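PDB 5BP8: Ent-copalyl diphosphate synthase from Streptomyces platensis, which is a predominantly helical bacterial enzyme of the terpene cyclase class, related in part of its sequence to squalene-hopene cyclase. Local coordinates for residues A17-D22 with F262-V267; D22-V27 with I256-Y261; D68-V73 with G443-T448; T448-A453 with P492-D497; R477-L482 with A513-G518. All blocks are in the same frame, centred on the assembly; numbering follows the deposited sequence.

How the interactions relate
Interactions 1 and 2 form one continuous patch, their centres about 8 Å apart: they share D22, and E263 OE2 of interaction 1 lies 2.9 Å from L26 N of interaction 2, a probable hydrogen bond. Interactions 3 and 4 share T448, with centres about 10 Å apart; Y70 OH and H496 NE2, 2.7 Å apart, probably bond between them. Interaction 4 joins the rest. W495 packs on F262 of interaction 1, with CZ3 3.6 Å from F262 CZ, and helix 449-461 packs against L482 of interaction 5. Interactions 1 and 3, centres about 27 Å apart, lie on opposite sides of the chain centre. A sulfate ion, probably from the crystallisation liquor, binds R477 in interaction 5.

Interaction 1 of 5, residues A17-D22 with F262-V267; sequences AATVAD and FEQAWV
E263 OE1 accepts from water 2 and lies 3.6 Å from T19 CG2, where the two side chains meet tip to tip. Water 2 is held symmetrically, donating to E263 OE1 at 2.6 Å and to D22 OD2, also at 2.6 Å. Water 3 lies within bonding distance of both E263 OE1 and D22 O, but is less certain, having more acceptors around it than protons to give. The two carboxylates themselves stay apart: D22 OD2 and E263 OE1 are separated by 4.2 Å, the side chains cross at about a right angle, and their planes are turned 67° against each other. E263 OE2 takes the backbone N of L26, while D22 OD2 has a salt bridge to R248. T19 stands with CG2 anti to its backbone N (chi1 -53° for OG1), which puts the methyl group against the glutamate and OG1 beside its own helix, where it bonds to L15 O. The methyl CG2 of V267 lies 4.2 Å from that OG1. Further along, water 1 accepts from Q264 NE2 at 2.9 Å and sits 2.7 Å from T19 O, with the same surplus of acceptors; the amide OE1 is bonded to S287. The contact joins the end of helix 7-20 to helix 260-274, consistent with the alpha-alpha barrel domains of this family, and T505 of helix 504-518 touches T19, E263 and V267. The polar groups are linked through water, alongside direct methyl packing of T19, and R248 would be expected to offset part of the repulsion between two nearby acidic groups.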
# COMPACT_ATOMS: atom_id res chain seq x y z
N ALA A 17 4.30 -11.09 19.18
CA ALA A 17 3.28 -12.06 19.48
C ALA A 17 1.98 -11.76 18.73
O ALA A 17 1.30 -12.68 18.25
CB ALA A 17 3.02 -12.13 20.99
N ALA A 18 1.62 -10.49 18.66
CA ALA A 18 0.39 -10.10 17.98
C ALA A 18 0.51 -10.39 16.49
O ALA A 18 -0.45 -10.84 15.87
CB ALA A 18 0.08 -8.64 18.21
N THR A 19 1.69 -10.15 15.93
CA THR A 19 1.96 -10.45 14.55
C THR A 19 1.86 -11.94 14.26
O THR A 19 1.22 -12.37 13.29
CB THR A 19 3.32 -9.88 14.13
OG1 THR A 19 3.37 -8.47 14.45
CG2 THR A 19 3.54 -10.07 12.64
N VAL A 20 2.44 -12.77 15.14
CA VAL A 20 2.29 -14.20 15.01
C VAL A 20 0.82 -14.62 14.98
O VAL A 20 0.42 -15.49 14.22
CB VAL A 20 3.00 -14.95 16.19
CG1 VAL A 20 2.56 -16.39 16.25
CG2 VAL A 20 4.50 -14.86 16.01
N ALA A 21 0.01 -13.99 15.82
CA ALA A 21 -1.38 -14.39 15.96
C ALA A 21 -2.25 -13.87 14.82
O ALA A 21 -3.43 -14.19 14.76
CB ALA A 21 -1.93 -13.90 17.28
N ASP A 22 -1.67 -13.09 13.91
CA ASP A 22 -2.42 -12.51 12.78
C ASP A 22 -1.87 -13.02 11.44
O ASP A 22 -0.94 -12.45 10.86
CB ASP A 22 -2.38 -10.99 12.86
CG ASP A 22 -3.16 -10.31 11.72
OD1 ASP A 22 -3.92 -11.02 11.01
OD2 ASP A 22 -3.01 -9.08 11.55
N PHE A 262 4.96 -9.31 3.65
CA PHE A 262 5.31 -7.90 3.79
C PHE A 262 5.32 -7.49 5.28
O PHE A 262 6.30 -6.94 5.79
CB PHE A 262 4.33 -7.07 2.93
CG PHE A 262 4.26 -5.60 3.25
CD1 PHE A 262 5.40 -4.82 3.38
CD2 PHE A 262 3.06 -4.97 3.34
CE1 PHE A 262 5.32 -3.44 3.65
CE2 PHE A 262 2.98 -3.60 3.60
CZ PHE A 262 4.11 -2.84 3.76
N GLU A 263 4.24 -7.78 5.98
CA GLU A 263 4.16 -7.36 7.39
C GLU A 263 5.24 -8.06 8.25
O GLU A 263 5.93 -7.39 9.05
CB GLU A 263 2.77 -7.64 7.95
CG GLU A 263 2.69 -7.37 9.45
CD GLU A 263 1.27 -7.39 9.94
OE1 GLU A 263 0.99 -8.25 10.78
OE2 GLU A 263 0.46 -6.53 9.49
N GLN A 264 5.38 -9.37 8.07
CA GLN A 264 6.36 -10.13 8.87
C GLN A 264 7.77 -9.57 8.68
O GLN A 264 8.47 -9.31 9.67
CB GLN A 264 6.32 -11.61 8.54
CG GLN A 264 5.07 -12.28 9.06
CD GLN A 264 4.93 -13.74 8.67
OE1 GLN A 264 5.48 -14.23 7.68
NE2 GLN A 264 4.10 -14.45 9.43
N ALA A 265 8.17 -9.35 7.42
CA ALA A 265 9.52 -8.85 7.13
C ALA A 265 9.74 -7.42 7.64
O ALA A 265 10.78 -7.10 8.22
CB ALA A 265 9.79 -8.91 5.65
N TRP A 266 8.75 -6.56 7.40
CA TRP A 266 8.89 -5.17 7.81
C TRP A 266 8.92 -5.04 9.35
O TRP A 266 9.73 -4.30 9.90
CB TRP A 266 7.80 -4.27 7.18
CG TRP A 266 8.22 -3.57 5.83
CD1 TRP A 266 8.44 -2.23 5.65
CD2 TRP A 266 8.48 -4.19 4.53
NE1 TRP A 266 8.78 -1.97 4.34
CE2 TRP A 266 8.81 -3.14 3.62
CE3 TRP A 266 8.48 -5.51 4.06
CZ2 TRP A 266 9.11 -3.37 2.25
CZ3 TRP A 266 8.73 -5.74 2.65
CH2 TRP A 266 9.06 -4.68 1.79
N VAL A 267 8.07 -5.80 10.04
CA VAL A 267 8.09 -5.83 11.49
C VAL A 267 9.44 -6.32 12.00
O VAL A 267 10.06 -5.67 12.87
CB VAL A 267 6.96 -6.70 12.07
CG1 VAL A 267 7.17 -6.88 13.57
CG2 VAL A 267 5.59 -6.05 11.82
O HOH W 1 2.08 -13.04 10.87
O HOH W 2 -0.97 -7.66 12.41
O HOH W 3 1.11 -10.99 9.59

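Interaction 2 of 5, residues D22-V27 with I256-Y261; sequences DPWGLV and ITPIVY
I259 CG1 takes the crowded position between backbone N and carbonyl carbon (chi1 58°), and from there an extended chi2 (159°) carries CD1 to V27 CG2, which stands beside its own backbone N. The two side chains cross obliquely, with V27 CG2 3.4 Å from I259 CD1, tighter than usual for two carbons. The loop 22-27 begins with an Asx turn, in which W24 N donates to D22 OD1 from above the carboxylate plane. Just beyond this turn, W24 O accepts from I259 N, at the N-cap of helix 260-274, at 2.9 Å with an N-H...O angle of 157°. P258, which follows a cis peptide bond, sets its CB 3.1 Å from the same W24 O. The indole comes in by its edge: W24 CE3 lies 3.4 Å from T257 OG1, near the ring plane. T257 OG1 also shares water 4 with G25 O, which the water meets at 2.9 Å, and R248 bonds to that carbonyl as well. G25 has a positive phi that calls for glycine, and its CA, 4.1 Å from I259 CG1, faces that side chain where a CB would clash. V245 and R248 of helix 237-249 pack on W24. At the far end V27 CG2 is 3.6 Å from I256 O, a carbonyl oxygen buried by the contact that has no polar partner in the model.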
# COMPACT_ATOMS: atom_id res chain seq x y z
N ASP A 22 -1.67 -13.09 13.91
CA ASP A 22 -2.42 -12.51 12.78
C ASP A 22 -1.87 -13.02 11.44
O ASP A 22 -0.94 -12.45 10.86
CB ASP A 22 -2.38 -10.99 12.86
CG ASP A 22 -3.16 -10.31 11.72
OD1 ASP A 22 -3.92 -11.02 11.01
OD2 ASP A 22 -3.01 -9.08 11.55
N PRO A 23 -2.44 -14.11 10.93
CA PRO A 23 -1.97 -14.67 9.67
C PRO A 23 -2.38 -13.86 8.44
O PRO A 23 -1.96 -14.18 7.31
CB PRO A 23 -2.61 -16.05 9.65
CG PRO A 23 -3.91 -15.86 10.35
CD PRO A 23 -3.60 -14.86 11.46
N TRP A 24 -3.18 -12.82 8.63
CA TRP A 24 -3.57 -11.95 7.52
C TRP A 24 -2.63 -10.74 7.37
O TRP A 24 -2.45 -10.23 6.28
CB TRP A 24 -4.96 -11.40 7.75
CG TRP A 24 -6.08 -12.43 7.78
CD1 TRP A 24 -6.42 -13.27 8.82
CD2 TRP A 24 -6.99 -12.70 6.72
NE1 TRP A 24 -7.51 -14.04 8.46
CE2 TRP A 24 -7.89 -13.70 7.18
CE3 TRP A 24 -7.17 -12.17 5.45
CZ2 TRP A 24 -8.93 -14.17 6.39
CZ3 TRP A 24 -8.19 -12.62 4.68
CH2 TRP A 24 -9.08 -13.62 5.14
N GLY A 25 -2.12 -10.24 8.48
CA GLY A 25 -1.55 -8.91 8.52
C GLY A 25 -2.69 -7.91 8.63
O GLY A 25 -3.85 -8.24 8.32
N LEU A 26 -2.39 -6.70 9.08
CA LEU A 26 -3.43 -5.69 9.30
C LEU A 26 -3.30 -4.52 8.33
O LEU A 26 -2.29 -3.78 8.32
CB LEU A 26 -3.43 -5.18 10.75
CG LEU A 26 -4.42 -4.07 11.10
CD1 LEU A 26 -5.86 -4.47 10.80
CD2 LEU A 26 -4.26 -3.69 12.59
N VAL A 27 -4.31 -4.39 7.48
CA VAL A 27 -4.47 -3.24 6.58
C VAL A 27 -5.81 -2.63 6.89
O VAL A 27 -6.84 -3.34 6.85
CB VAL A 27 -4.38 -3.62 5.08
CG1 VAL A 27 -4.62 -2.37 4.20
CG2 VAL A 27 -3.01 -4.21 4.74
N ILE A 256 -6.12 -4.53 -0.13
CA ILE A 256 -5.15 -5.61 -0.19
C ILE A 256 -5.15 -6.34 1.13
O ILE A 256 -5.03 -5.71 2.20
CB ILE A 256 -3.73 -5.10 -0.59
CG1 ILE A 256 -2.76 -6.27 -0.71
CG2 ILE A 256 -3.23 -4.03 0.35
CD1 ILE A 256 -1.43 -5.88 -1.34
N THR A 257 -5.43 -7.64 1.07
CA THR A 257 -5.40 -8.51 2.25
C THR A 257 -5.42 -9.96 1.77
O THR A 257 -6.15 -10.28 0.85
CB THR A 257 -6.54 -8.22 3.23
OG1 THR A 257 -6.36 -8.99 4.43
CG2 THR A 257 -7.92 -8.50 2.60
N PRO A 258 -4.57 -10.82 2.35
CA PRO A 258 -3.54 -10.57 3.35
C PRO A 258 -2.32 -9.84 2.79
O PRO A 258 -2.16 -9.72 1.55
CB PRO A 258 -3.09 -12.00 3.79
CG PRO A 258 -3.79 -12.95 2.91
CD PRO A 258 -4.62 -12.23 1.90
N ILE A 259 -1.48 -9.40 3.71
CA ILE A 259 -0.16 -8.84 3.42
C ILE A 259 0.92 -9.53 4.29
O ILE A 259 1.95 -8.94 4.63
CB ILE A 259 -0.11 -7.32 3.66
CG1 ILE A 259 -0.49 -6.95 5.11
CG2 ILE A 259 -0.97 -6.59 2.65
CD1 ILE A 259 0.03 -5.59 5.49
N VAL A 260 0.65 -10.77 4.67
CA VAL A 260 1.43 -11.46 5.72
C VAL A 260 2.97 -11.38 5.57
O VAL A 260 3.66 -11.03 6.52
CB VAL A 260 0.93 -12.91 5.88
CG1 VAL A 260 1.04 -13.73 4.61
CG2 VAL A 260 1.61 -13.62 7.04
N TYR A 261 3.51 -11.68 4.41
CA TYR A 261 4.98 -11.66 4.26
C TYR A 261 5.59 -10.27 4.33
O TYR A 261 6.62 -10.04 4.99
CB TYR A 261 5.38 -12.34 2.97
CG TYR A 261 4.95 -13.80 2.82
CD1 TYR A 261 4.95 -14.68 3.92
CD2 TYR A 261 4.61 -14.32 1.58
CE1 TYR A 261 4.61 -16.01 3.77
CE2 TYR A 261 4.26 -15.65 1.43
CZ TYR A 261 4.28 -16.50 2.52
OH TYR A 261 3.93 -17.83 2.36
O HOH W 4 -4.30 -7.68 5.52

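Interaction 3 of 5, residues D68-V73 with G443-T448; sequences DGYGLV and GRWQGT
D68 OD2 accepts from two donors of the facing loop, W445 NE1 and R444 NH2, which reach it from opposite faces of the carboxylate plane. The indole bond is the shorter and straighter, 2.8 Å from W445 NE1 to D68 OD2 with an N-H...O angle of 168°; the donor stands above the carboxylate plane, while the oxygen lies almost in the ring plane. R444 NH2 reaches D68 OD2 at 3.2 Å on the anti side but tilted out of the plane, making a salt bridge tip to tip. Water 5 adds a third grip, donating to D68 OD2 at 2.7 Å and accepting from R444 NE. Beside this polar cluster, W445 turns its edge to the face of Y70 in an offset edge-to-face pair, centroids 5.3 Å apart and planes at 78°, with W445 CZ2 3.6 Å from Y70 CD2. Y70 sits in the type I turn G69-L72, which leads into helix 72-86, whereas 443-448 is the loop before helix 449-461. The contact thus ties one helical lobe to the other, consistent with the two-lobed form of class II terpene cyclases. R444 is held over the indole face, its NE 3.2 Å above the ring plane and toward the rim. Its NH1 shares water 6 with Y70 OH and also bonds to A400 O. Farther out, Y70 OH bonds to H496 NE2, the backbone N of R444 donates to E451 OE2, and L494 and I500 pack on W445.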
# COMPACT_ATOMS: atom_id res chain seq x y z
N ASP A 68 -4.25 16.30 -3.73
CA ASP A 68 -3.27 16.20 -4.82
C ASP A 68 -3.62 15.16 -5.89
O ASP A 68 -2.76 14.58 -6.58
CB ASP A 68 -1.85 15.95 -4.25
CG ASP A 68 -1.39 17.05 -3.33
OD1 ASP A 68 -1.85 18.18 -3.51
OD2 ASP A 68 -0.61 16.79 -2.40
N GLY A 69 -4.92 14.88 -6.01
CA GLY A 69 -5.38 13.94 -7.00
C GLY A 69 -5.57 12.54 -6.45
O GLY A 69 -6.08 11.69 -7.17
N TYR A 70 -5.21 12.30 -5.19
CA TYR A 70 -5.39 10.99 -4.61
C TYR A 70 -6.91 10.78 -4.38
O TYR A 70 -7.34 9.68 -4.01
CB TYR A 70 -4.63 10.82 -3.32
CG TYR A 70 -3.16 10.51 -3.55
CD1 TYR A 70 -2.73 9.21 -3.77
CD2 TYR A 70 -2.21 11.51 -3.59
CE1 TYR A 70 -1.40 8.90 -4.01
CE2 TYR A 70 -0.86 11.22 -3.80
CZ TYR A 70 -0.46 9.91 -4.02
OH TYR A 70 0.87 9.59 -4.25
N GLY A 71 -7.69 11.84 -4.54
CA GLY A 71 -9.17 11.69 -4.46
C GLY A 71 -9.82 11.12 -5.70
O GLY A 71 -10.99 10.69 -5.67
N LEU A 72 -9.11 11.11 -6.83
CA LEU A 72 -9.77 10.76 -8.11
C LEU A 72 -10.26 9.30 -8.11
O LEU A 72 -11.46 9.02 -8.30
CB LEU A 72 -8.84 11.02 -9.29
CG LEU A 72 -9.36 10.57 -10.67
CD1 LEU A 72 -10.70 11.21 -10.99
CD2 LEU A 72 -8.34 10.89 -11.74
N VAL A 73 -9.34 8.36 -7.85
CA VAL A 73 -9.76 6.95 -7.86
C VAL A 73 -10.85 6.60 -6.82
O VAL A 73 -11.89 6.00 -7.16
CB VAL A 73 -8.56 6.01 -7.76
CG1 VAL A 73 -9.00 4.61 -7.42
CG2 VAL A 73 -7.75 6.08 -9.06
N GLY A 443 5.35 15.00 8.13
CA GLY A 443 4.47 14.33 7.22
C GLY A 443 4.08 15.18 6.04
O GLY A 443 4.15 16.41 6.10
N ARG A 444 3.65 14.50 4.97
CA ARG A 444 3.33 15.16 3.72
C ARG A 444 2.14 16.11 3.82
O ARG A 444 2.24 17.29 3.44
CB ARG A 444 3.06 14.12 2.64
CG ARG A 444 2.76 14.78 1.30
CD ARG A 444 2.65 13.79 0.16
NE ARG A 444 2.14 14.47 -1.03
CZ ARG A 444 2.05 13.92 -2.24
NH1 ARG A 444 2.44 12.67 -2.46
NH2 ARG A 444 1.55 14.63 -3.24
N TRP A 445 1.00 15.59 4.26
CA TRP A 445 -0.25 16.36 4.33
C TRP A 445 -0.57 16.83 5.76
O TRP A 445 -1.31 17.79 5.97
CB TRP A 445 -1.38 15.53 3.78
CG TRP A 445 -1.29 15.27 2.33
CD1 TRP A 445 -1.20 16.20 1.34
CD2 TRP A 445 -1.26 14.00 1.68
NE1 TRP A 445 -1.14 15.60 0.12
CE2 TRP A 445 -1.17 14.24 0.29
CE3 TRP A 445 -1.28 12.68 2.13
CZ2 TRP A 445 -1.11 13.22 -0.66
CZ3 TRP A 445 -1.26 11.65 1.19
CH2 TRP A 445 -1.17 11.93 -0.19
N GLN A 446 0.03 16.16 6.75
CA GLN A 446 -0.11 16.51 8.15
C GLN A 446 1.00 15.75 8.86
O GLN A 446 1.56 14.81 8.30
CB GLN A 446 -1.47 16.02 8.69
CG GLN A 446 -1.56 14.50 8.67
CD GLN A 446 -2.95 13.97 8.84
OE1 GLN A 446 -3.47 13.27 7.97
NE2 GLN A 446 -3.59 14.32 9.97
N GLY A 447 1.30 16.09 10.11
CA GLY A 447 2.13 15.20 10.92
C GLY A 447 1.49 13.85 11.13
O GLY A 447 0.30 13.75 11.51
N THR A 448 2.26 12.77 10.89
CA THR A 448 1.75 11.43 11.11
C THR A 448 2.73 10.63 11.94
O THR A 448 3.92 10.91 11.96
CB THR A 448 1.54 10.66 9.79
OG1 THR A 448 2.79 10.50 9.10
CG2 THR A 448 0.53 11.38 8.89
O HOH W 5 1.65 17.40 -0.99
O HOH W 6 2.71 11.19 -5.12

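Interaction 4 of 5, residues T448-A453 with P492-D497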
# COMPACT_ATOMS: atom_id res chain seq x y z
N THR A 448 2.26 12.77 10.89
CA THR A 448 1.75 11.43 11.11
C THR A 448 2.73 10.63 11.94
O THR A 448 3.92 10.91 11.96
CB THR A 448 1.54 10.66 9.79
OG1 THR A 448 2.79 10.50 9.10
CG2 THR A 448 0.53 11.38 8.89
N THR A 449 2.20 9.65 12.63
CA THR A 449 3.03 8.67 13.36
C THR A 449 4.04 8.01 12.41
O THR A 449 5.26 7.99 12.70
CB THR A 449 2.13 7.61 14.01
OG1 THR A 449 1.39 8.21 15.09
CG2 THR A 449 2.94 6.41 14.57
N GLU A 450 3.54 7.53 11.26
CA GLU A 450 4.42 6.80 10.33
C GLU A 450 5.60 7.66 9.88
O GLU A 450 6.76 7.27 9.99
CB GLU A 450 3.63 6.31 9.12
CG GLU A 450 4.46 5.52 8.12
CD GLU A 450 3.67 5.01 6.93
OE1 GLU A 450 2.45 5.34 6.81
OE2 GLU A 450 4.28 4.28 6.12
N GLU A 451 5.30 8.86 9.38
CA GLU A 451 6.34 9.68 8.77
C GLU A 451 7.30 10.26 9.81
O GLU A 451 8.51 10.36 9.55
CB GLU A 451 5.73 10.76 7.87
CG GLU A 451 4.87 10.19 6.74
CD GLU A 451 3.98 11.22 6.08
OE1 GLU A 451 2.93 11.56 6.66
OE2 GLU A 451 4.31 11.67 4.96
N THR A 452 6.77 10.61 10.97
CA THR A 452 7.58 11.05 12.07
C THR A 452 8.56 9.93 12.48
O THR A 452 9.78 10.18 12.66
CB THR A 452 6.72 11.48 13.27
OG1 THR A 452 5.83 12.54 12.88
CG2 THR A 452 7.61 11.95 14.42
N ALA A 453 8.03 8.72 12.61
CA ALA A 453 8.85 7.55 12.97
C ALA A 453 10.00 7.35 12.02
O ALA A 453 11.14 7.12 12.46
CB ALA A 453 8.00 6.28 13.04
N PRO A 492 -3.24 7.38 8.80
CA PRO A 492 -3.65 7.58 7.39
C PRO A 492 -2.98 6.60 6.44
O PRO A 492 -1.84 6.21 6.67
CB PRO A 492 -3.14 8.98 7.09
CG PRO A 492 -2.93 9.62 8.40
CD PRO A 492 -2.53 8.54 9.33
N GLY A 493 -3.69 6.20 5.39
CA GLY A 493 -3.12 5.37 4.35
C GLY A 493 -2.20 6.18 3.45
O GLY A 493 -2.59 7.23 2.94
N LEU A 494 -0.97 5.72 3.29
CA LEU A 494 0.02 6.38 2.45
C LEU A 494 0.68 5.44 1.42
O LEU A 494 1.40 5.90 0.54
CB LEU A 494 1.10 7.00 3.33
CG LEU A 494 0.65 8.06 4.36
CD1 LEU A 494 1.85 8.48 5.18
CD2 LEU A 494 0.07 9.25 3.65
N TRP A 495 0.47 4.15 1.56
CA TRP A 495 1.04 3.17 0.64
C TRP A 495 0.20 3.04 -0.60
O TRP A 495 -1.02 2.88 -0.51
CB TRP A 495 1.18 1.82 1.32
CG TRP A 495 2.14 1.83 2.46
CD1 TRP A 495 1.98 2.44 3.66
CD2 TRP A 495 3.42 1.19 2.50
NE1 TRP A 495 3.07 2.24 4.44
CE2 TRP A 495 3.97 1.47 3.76
CE3 TRP A 495 4.15 0.43 1.59
CZ2 TRP A 495 5.25 1.02 4.14
CZ3 TRP A 495 5.44 -0.02 1.97
CH2 TRP A 495 5.95 0.27 3.24
N HIS A 496 0.83 3.07 -1.77
CA HIS A 496 0.07 2.99 -3.02
C HIS A 496 -0.57 1.63 -3.27
O HIS A 496 0.12 0.60 -3.27
CB HIS A 496 0.93 3.35 -4.24
CG HIS A 496 1.24 4.80 -4.35
ND1 HIS A 496 2.09 5.30 -5.31
CD2 HIS A 496 0.86 5.87 -3.60
CE1 HIS A 496 2.21 6.62 -5.15
NE2 HIS A 496 1.45 6.98 -4.14
N ASP A 497 -1.88 1.62 -3.49
CA ASP A 497 -2.50 0.46 -4.14
C ASP A 497 -3.61 0.96 -5.07
O ASP A 497 -3.33 1.70 -6.01
CB ASP A 497 -2.93 -0.63 -3.14
CG ASP A 497 -3.46 -1.87 -3.83
OD1 ASP A 497 -2.94 -2.21 -4.91
OD2 ASP A 497 -4.48 -2.44 -3.39
O HOH W 7 0.15 4.38 5.67
O HOH W 8 0.40 6.90 8.18
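E450 and W495 form the close-packed side: W495 NE1 donates to E450 OE2 at 2.9 Å, a rather bent bond with an N-H...O angle of 132°. The carboxylate and indole planes are nearly parallel, 12° apart, but offset, so the bond is tilted from both; the donor comes in on the syn side, somewhat out of the carboxylate plane. E450 OE2 is bonded to Y454 and H399 as well. L494 presses the same helical turn, its CD1 3.6 Å from E450 OE1 and 3.6 Å from E451 OE1, a methyl set between two carboxylates. Toward P492 the contact is looser. There T448 CG2 meets the P492 ring at CG, 3.9 Å away, and two waters bridge E450 OE1 and P492 O. Water 8 donates to both, at 2.9 Å to E450 OE1; water 7 reaches both too and accepts from L494 N, though more acceptors surround it than it has protons. T448 is the N-cap of helix 449-461: its OG1, at chi1 62°, receives E451 N at 3.0 Å and donates to the anti lone pair of E451 OE1 at 2.7 Å. E451 OE2 goes to S401. L494 and W495 form a classic beta bulge facing Y501, in the two-stranded antiparallel sheet 495-496 and 500-501. The helix start lies between helices 469-484 and 504-518, with L482 on T449 and T452 and with I507 on T449 and E450.

Interaction 5 of 5, residues R477-L482 with A513-G518. With SO4 (sulfate ion), chain D.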
# COMPACT_ATOMS: atom_id res chain seq x y z
N ARG A 477 12.27 15.94 19.66
CA ARG A 477 10.98 16.57 19.43
C ARG A 477 10.07 15.59 18.66
O ARG A 477 8.86 15.53 18.92
CB ARG A 477 11.12 17.90 18.67
CG ARG A 477 11.68 19.07 19.51
CD ARG A 477 11.54 20.42 18.82
NE ARG A 477 12.15 20.45 17.49
CZ ARG A 477 13.43 20.71 17.22
NH1 ARG A 477 14.30 20.97 18.19
NH2 ARG A 477 13.85 20.72 15.96
N GLY A 478 10.66 14.85 17.72
CA GLY A 478 9.97 13.77 16.99
C GLY A 478 9.39 12.76 17.96
O GLY A 478 8.20 12.43 17.90
N CYS A 479 10.22 12.31 18.90
CA CYS A 479 9.78 11.36 19.91
C CYS A 479 8.67 11.92 20.80
O CYS A 479 7.70 11.22 21.11
CB CYS A 479 10.96 10.85 20.75
SG CYS A 479 12.02 9.69 19.88
N ASP A 480 8.81 13.18 21.19
CA ASP A 480 7.76 13.87 21.93
C ASP A 480 6.44 13.84 21.16
O ASP A 480 5.40 13.55 21.74
CB ASP A 480 8.14 15.33 22.17
CG ASP A 480 9.25 15.48 23.20
OD1 ASP A 480 9.54 14.51 23.95
OD2 ASP A 480 9.84 16.57 23.23
N ALA A 481 6.48 14.12 19.86
CA ALA A 481 5.27 14.04 19.05
C ALA A 481 4.65 12.64 19.05
O ALA A 481 3.42 12.48 19.12
CB ALA A 481 5.53 14.53 17.63
N LEU A 482 5.49 11.62 18.95
CA LEU A 482 5.01 10.25 18.93
C LEU A 482 4.35 9.85 20.25
O LEU A 482 3.35 9.13 20.27
CB LEU A 482 6.15 9.28 18.60
CG LEU A 482 6.73 9.38 17.18
CD1 LEU A 482 7.95 8.48 17.06
CD2 LEU A 482 5.69 9.00 16.13
N ALA A 513 10.42 1.24 16.92
CA ALA A 513 11.83 1.44 16.56
C ALA A 513 12.31 2.86 16.81
O ALA A 513 13.37 3.08 17.41
CB ALA A 513 12.07 1.03 15.12
N ALA A 514 11.54 3.85 16.34
CA ALA A 514 11.84 5.26 16.57
C ALA A 514 11.98 5.60 18.05
O ALA A 514 12.95 6.23 18.46
CB ALA A 514 10.78 6.14 15.93
N LEU A 515 11.01 5.18 18.85
CA LEU A 515 11.00 5.50 20.26
C LEU A 515 12.14 4.80 21.00
O LEU A 515 12.71 5.39 21.92
CB LEU A 515 9.64 5.16 20.90
CG LEU A 515 8.46 6.08 20.54
CD1 LEU A 515 7.21 5.58 21.22
CD2 LEU A 515 8.70 7.51 20.95
N ALA A 516 12.50 3.60 20.58
CA ALA A 516 13.63 2.88 21.18
C ALA A 516 14.94 3.57 20.84
O ALA A 516 15.80 3.75 21.72
CB ALA A 516 13.66 1.44 20.69
N LEU A 517 15.11 3.95 19.59
CA LEU A 517 16.32 4.64 19.13
C LEU A 517 16.44 6.04 19.72
O LEU A 517 17.55 6.48 20.03
CB LEU A 517 16.37 4.68 17.60
CG LEU A 517 16.55 3.32 16.93
CD1 LEU A 517 16.13 3.36 15.47
CD2 LEU A 517 17.98 2.83 17.05
N GLY A 518 15.31 6.72 19.89
CA GLY A 518 15.27 8.05 20.47
C GLY A 518 15.52 8.07 21.97
O GLY A 518 15.80 9.13 22.54
S SO4 D . 17.10 23.71 17.58
O1 SO4 D . 18.51 24.16 17.48
O2 SO4 D . 16.49 23.77 16.23
O3 SO4 D . 17.08 22.33 18.11
O4 SO4 D . 16.33 24.60 18.48
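A514 and L482 open the contact: the CB of A514 lies 3.8 Å from L482 CD1, on the face that helix 504-518 turns to helix 469-484. The carbonyl of the same residue comes near the sulfur, A514 O being 3.9 Å from C479 SG. L515 follows, its CD2 methyl touching both residues: it sits 3.8 Å from C479 O and 3.9 Å from L482 CB, and also meets C479 CB; L515 and L482 pass each other obliquely. Chi1 of L515 (-73°) directs CG anti to its own carbonyl carbon, beside the backbone N. About 4 Å from the L515 side chain lies a second sulfate ion, it too probably from the crystallisation liquor. G518 closes the run: with no side chain of its own, its CA comes within 3.7 Å of C479 SG. The two short helical pieces approach to 9.8 Å between axes and cross steeply, with opposed rather than parallel directions (134°), consistent with the alpha-alpha hairpin fold of the squalene-hopene cyclase family. V456 of helix 449-461 packs on both C479 and A514, and T452 packs on L482, so that three helices share this corner. R477 turns elsewhere: its NH1 bonds to O3 of a sulfate ion at 3.1 Å with an N-H...O angle of 153°, an ion that R473 NE also holds and that probably came from the crystallisation liquor. L482 O accepts from R511. Between the two segments the contact is thus apolar packing of leucine, alanine and cysteine side chains, with G518 allowing the sulfur close.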